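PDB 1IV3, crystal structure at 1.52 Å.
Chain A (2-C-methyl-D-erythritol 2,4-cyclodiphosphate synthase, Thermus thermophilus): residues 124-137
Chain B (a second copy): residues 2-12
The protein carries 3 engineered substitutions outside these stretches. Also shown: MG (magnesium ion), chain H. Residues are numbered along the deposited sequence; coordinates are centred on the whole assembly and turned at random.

Chain A (124-137) QDRIGLTFKTSEGL
Chain B, residues 2-12: RIGYGEDSHRL

Strand 3-12 of chain B runs parallel to strand 127-132 of chain A, their axes 6° apart and 7.9 Å at closest approach. This spacing is too wide for backbone pairing, so side chains and waters fill the gap. In chain A a 3-10 segment (124-126) precedes the strand, and a type I' turn from Ser134(A) to Leu137(A) follows it, closed by Leu137(A) N to Ser134(A) O at 2.8 Å.

Arg2(B), extended (chi1 m, chi2 and chi3 t), reaches Asp125(A) (chi1 p). Arg2(B) NH2 forms a very short salt-bridge hydrogen bond of 2.5 Å to Asp125(A) OD1, and Arg2(B) NH1 donates to Asp125(A) O at 3.0 Å. The guanidinium of Arg126(A) (m, m, t) lies flat on that of Arg2(B), centres 4.0 Å apart and planes at 17°; the carboxylate of Asp125(A) offsets part of the like charge.

At Tyr5(B) and Glu7(B) the link is through water. With Thr130(A) CA 7.4 Å from Gly6(B) CA, a water lies 2.9 Å from Thr130(A) OG1 (chi1 p) and 2.7 Å from Tyr5(B) O, bridging the two. The same OG1 donates to a second water at 2.8 Å, which accepts from Glu7(B) N at 3.0 Å.

Lys132(A) (m, m, m, t) points toward chain B, its CD 3.3 Å from Glu7(B) O. Lys132(A) NZ forms a salt-bridge hydrogen bond of 2.7 Å to Asp8(B) OD1 (chi1 t). Asp8(B) binds MG through OD2 (2.1 Å) and also OD1 (2.5 Å), so OD1 serves both lysine and metal, and His10(B) NE2 binds MG at 1.9 Å.

Ser9(B) N donates at 3.2 Å to a water that also lies 2.9 Å from Thr133(A) O. Glu135(A) (phi/psi 54/36, m, m) packs its CG 3.1 Å from Ser9(B) O, CA to CA 6.0 Å from His10(B). Arg11(B) N donates to a water, 2.9 Å, that reaches Glu135(A) OE2 weakly at 2.6 Å.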

# COMPACT_ATOMS: atom_id res chain seq x y z
N GLN A 124 7.07 -12.60 -17.50
CA GLN A 124 5.91 -11.70 -17.55
C GLN A 124 4.85 -12.04 -16.52
O GLN A 124 4.19 -11.11 -16.02
CB GLN A 124 5.32 -11.70 -18.98
CG GLN A 124 6.35 -11.30 -20.02
CD GLN A 124 6.07 -10.04 -20.80
OE1 GLN A 124 4.92 -9.61 -20.92
NE2 GLN A 124 7.10 -9.42 -21.37
N ASP A 125 4.69 -13.31 -16.15
CA ASP A 125 3.64 -13.62 -15.16
C ASP A 125 4.03 -13.28 -13.73
O ASP A 125 3.27 -13.37 -12.76
CB ASP A 125 3.32 -15.12 -15.29
CG ASP A 125 4.53 -15.92 -14.81
OD1 ASP A 125 4.56 -16.32 -13.63
OD2 ASP A 125 5.45 -16.08 -15.63
N ARG A 126 5.29 -12.85 -13.54
CA ARG A 126 5.77 -12.41 -12.25
C ARG A 126 5.88 -10.89 -12.22
O ARG A 126 6.44 -10.33 -11.28
CB ARG A 126 7.15 -13.03 -11.97
CG ARG A 126 7.09 -14.52 -11.66
CD ARG A 126 6.45 -14.73 -10.29
NE ARG A 126 6.49 -16.09 -9.79
CZ ARG A 126 6.31 -16.48 -8.54
NH1 ARG A 126 6.04 -15.65 -7.52
NH2 ARG A 126 6.39 -17.79 -8.32
N ILE A 127 5.36 -10.23 -13.26
CA ILE A 127 5.26 -8.77 -13.27
C ILE A 127 3.77 -8.42 -13.10
O ILE A 127 2.99 -8.65 -14.03
CB ILE A 127 5.80 -8.09 -14.53
CG1 ILE A 127 7.30 -8.29 -14.78
CG2 ILE A 127 5.47 -6.59 -14.50
CD1 ILE A 127 8.13 -7.65 -13.67
N GLY A 128 3.39 -7.90 -11.93
CA GLY A 128 1.98 -7.61 -11.73
C GLY A 128 1.76 -6.10 -11.76
O GLY A 128 1.92 -5.46 -10.74
N LEU A 129 1.43 -5.56 -12.92
CA LEU A 129 1.26 -4.12 -13.09
C LEU A 129 -0.23 -3.82 -13.23
O LEU A 129 -0.85 -4.41 -14.12
CB LEU A 129 2.05 -3.68 -14.32
CG LEU A 129 1.84 -2.23 -14.76
CD1 LEU A 129 2.18 -1.24 -13.65
CD2 LEU A 129 2.70 -1.92 -16.00
N THR A 130 -0.82 -2.98 -12.37
CA THR A 130 -2.22 -2.61 -12.59
C THR A 130 -2.30 -1.08 -12.61
O THR A 130 -1.44 -0.42 -12.03
CB THR A 130 -3.16 -3.13 -11.49
OG1 THR A 130 -2.73 -2.63 -10.22
CG2 THR A 130 -3.10 -4.64 -11.41
N PHE A 131 -3.34 -0.54 -13.26
CA PHE A 131 -3.51 0.88 -13.49
C PHE A 131 -4.81 1.37 -12.88
O PHE A 131 -5.82 0.66 -13.02
CB PHE A 131 -3.56 1.18 -15.00
CG PHE A 131 -2.39 0.68 -15.81
CD1 PHE A 131 -1.08 0.75 -15.36
CD2 PHE A 131 -2.62 0.13 -17.07
CE1 PHE A 131 -0.06 0.29 -16.16
CE2 PHE A 131 -1.60 -0.33 -17.86
CZ PHE A 131 -0.29 -0.26 -17.41
N LYS A 132 -4.75 2.53 -12.27
CA LYS A 132 -5.91 3.16 -11.67
C LYS A 132 -5.87 4.67 -11.95
O LYS A 132 -4.82 5.24 -12.21
CB LYS A 132 -5.98 2.98 -10.15
CG LYS A 132 -5.89 1.56 -9.66
CD LYS A 132 -7.13 0.73 -9.93
CE LYS A 132 -8.40 1.41 -9.43
NZ LYS A 132 -9.59 0.57 -9.75
N THR A 133 -7.06 5.26 -11.85
CA THR A 133 -7.14 6.71 -11.77
C THR A 133 -7.48 7.08 -10.32
O THR A 133 -7.88 6.18 -9.58
CB THR A 133 -8.22 7.34 -12.66
OG1 THR A 133 -9.48 7.15 -11.97
CG2 THR A 133 -8.32 6.63 -13.99
N SER A 134 -7.34 8.34 -9.95
CA SER A 134 -7.55 8.72 -8.56
C SER A 134 -9.01 9.04 -8.28
O SER A 134 -9.36 9.37 -7.15
CB SER A 134 -6.73 9.97 -8.22
OG SER A 134 -7.29 11.12 -8.85
N GLU A 135 -9.84 8.96 -9.32
CA GLU A 135 -11.23 9.39 -9.16
C GLU A 135 -11.27 10.80 -8.60
O GLU A 135 -12.12 11.17 -7.78
CB GLU A 135 -11.97 8.43 -8.23
CG GLU A 135 -12.17 7.02 -8.74
CD GLU A 135 -12.96 6.92 -10.02
OE1 GLU A 135 -12.73 5.95 -10.78
OE2 GLU A 135 -13.81 7.79 -10.30
N GLY A 136 -10.31 11.64 -9.02
CA GLY A 136 -10.31 13.01 -8.57
C GLY A 136 -9.75 13.24 -7.19
O GLY A 136 -9.71 14.37 -6.70
N LEU A 137 -9.30 12.15 -6.56
CA LEU A 137 -8.67 12.31 -5.25
C LEU A 137 -7.37 13.10 -5.38
O LEU A 137 -7.06 13.97 -4.57
CB LEU A 137 -8.45 10.92 -4.66
CG LEU A 137 -8.02 10.81 -3.20
CD1 LEU A 137 -8.35 12.07 -2.43
CD2 LEU A 137 -8.68 9.60 -2.57
N ARG B 2 3.41 -16.70 -4.44
CA ARG B 2 3.08 -15.52 -5.23
C ARG B 2 2.36 -14.49 -4.34
O ARG B 2 1.62 -14.81 -3.41
CB ARG B 2 2.23 -15.82 -6.45
CG ARG B 2 2.95 -16.64 -7.54
CD ARG B 2 1.97 -17.04 -8.64
NE ARG B 2 2.64 -17.66 -9.76
CZ ARG B 2 3.11 -17.05 -10.83
NH1 ARG B 2 3.04 -15.74 -11.01
NH2 ARG B 2 3.70 -17.76 -11.78
N ILE B 3 2.65 -13.25 -4.71
CA ILE B 3 2.05 -12.13 -4.01
C ILE B 3 1.38 -11.25 -5.06
O ILE B 3 1.81 -11.19 -6.21
CB ILE B 3 3.09 -11.33 -3.21
CG1 ILE B 3 2.50 -10.41 -2.15
CG2 ILE B 3 4.02 -10.54 -4.14
CD1 ILE B 3 3.49 -10.09 -1.05
N GLY B 4 0.31 -10.58 -4.66
CA GLY B 4 -0.31 -9.58 -5.54
C GLY B 4 -0.75 -8.41 -4.66
O GLY B 4 -1.07 -8.56 -3.48
N TYR B 5 -0.76 -7.23 -5.27
CA TYR B 5 -1.09 -5.97 -4.61
C TYR B 5 -2.11 -5.22 -5.46
O TYR B 5 -1.89 -5.06 -6.67
CB TYR B 5 0.19 -5.13 -4.44
CG TYR B 5 -0.11 -3.82 -3.73
CD1 TYR B 5 -0.41 -3.81 -2.38
CD2 TYR B 5 -0.11 -2.62 -4.41
CE1 TYR B 5 -0.69 -2.63 -1.71
CE2 TYR B 5 -0.40 -1.42 -3.76
CZ TYR B 5 -0.69 -1.45 -2.42
OH TYR B 5 -0.97 -0.29 -1.74
N GLY B 6 -3.21 -4.76 -4.88
CA GLY B 6 -4.24 -4.07 -5.66
C GLY B 6 -4.77 -2.87 -4.89
O GLY B 6 -4.75 -2.82 -3.66
N GLU B 7 -5.25 -1.86 -5.62
CA GLU B 7 -5.82 -0.69 -4.98
C GLU B 7 -7.11 -0.28 -5.70
O GLU B 7 -7.25 -0.52 -6.90
CB GLU B 7 -4.91 0.52 -5.03
CG GLU B 7 -3.55 0.38 -4.36
CD GLU B 7 -2.98 1.81 -4.31
OE1 GLU B 7 -3.63 2.68 -3.69
OE2 GLU B 7 -1.93 2.06 -4.89
N ASP B 8 -7.97 0.37 -4.96
CA ASP B 8 -9.12 1.01 -5.62
C ASP B 8 -9.59 2.17 -4.74
O ASP B 8 -9.41 2.20 -3.54
CB ASP B 8 -10.26 0.04 -5.88
CG ASP B 8 -11.44 0.66 -6.62
OD1 ASP B 8 -11.20 1.23 -7.70
OD2 ASP B 8 -12.62 0.44 -6.28
N SER B 9 -10.20 3.14 -5.41
CA SER B 9 -10.84 4.21 -4.66
C SER B 9 -12.03 4.72 -5.47
O SER B 9 -12.02 4.65 -6.70
CB SER B 9 -9.86 5.34 -4.37
OG SER B 9 -9.57 6.08 -5.53
N HIS B 10 -13.03 5.22 -4.75
CA HIS B 10 -14.20 5.79 -5.39
C HIS B 10 -14.70 7.02 -4.64
O HIS B 10 -14.63 7.10 -3.42
CB HIS B 10 -15.33 4.77 -5.42
CG HIS B 10 -15.02 3.67 -6.39
ND1 HIS B 10 -15.19 3.84 -7.74
CD2 HIS B 10 -14.54 2.43 -6.20
CE1 HIS B 10 -14.83 2.72 -8.35
NE2 HIS B 10 -14.44 1.85 -7.44
N ARG B 11 -15.22 7.95 -5.42
CA ARG B 11 -15.87 9.13 -4.89
C ARG B 11 -17.13 8.66 -4.18
O ARG B 11 -17.85 7.80 -4.69
CB ARG B 11 -16.19 10.13 -5.99
CG ARG B 11 -16.31 11.58 -5.55
CD ARG B 11 -16.51 12.51 -6.75
NE ARG B 11 -15.34 13.35 -6.96
CZ ARG B 11 -14.92 14.26 -6.07
NH1 ARG B 11 -15.59 14.43 -4.93
NH2 ARG B 11 -13.84 14.98 -6.33
N LEU B 12 -17.37 9.23 -3.01
CA LEU B 12 -18.59 8.91 -2.27
C LEU B 12 -19.56 10.06 -2.52
O LEU B 12 -19.14 11.22 -2.57
CB LEU B 12 -18.32 8.74 -0.78
CG LEU B 12 -17.51 7.49 -0.40
CD1 LEU B 12 -17.01 7.60 1.03
CD2 LEU B 12 -18.35 6.25 -0.63
MG MG H . -13.48 0.45 -8.17
O HOH W 1 -0.78 -4.45 -9.07
O HOH W 2 -4.98 -2.15 -8.56
O HOH W 3 -9.11 -1.72 -8.41
O HOH W 4 -12.72 0.89 -9.87
O HOH W 5 -9.68 4.29 -8.31
O HOH W 6 -15.40 7.38 -8.26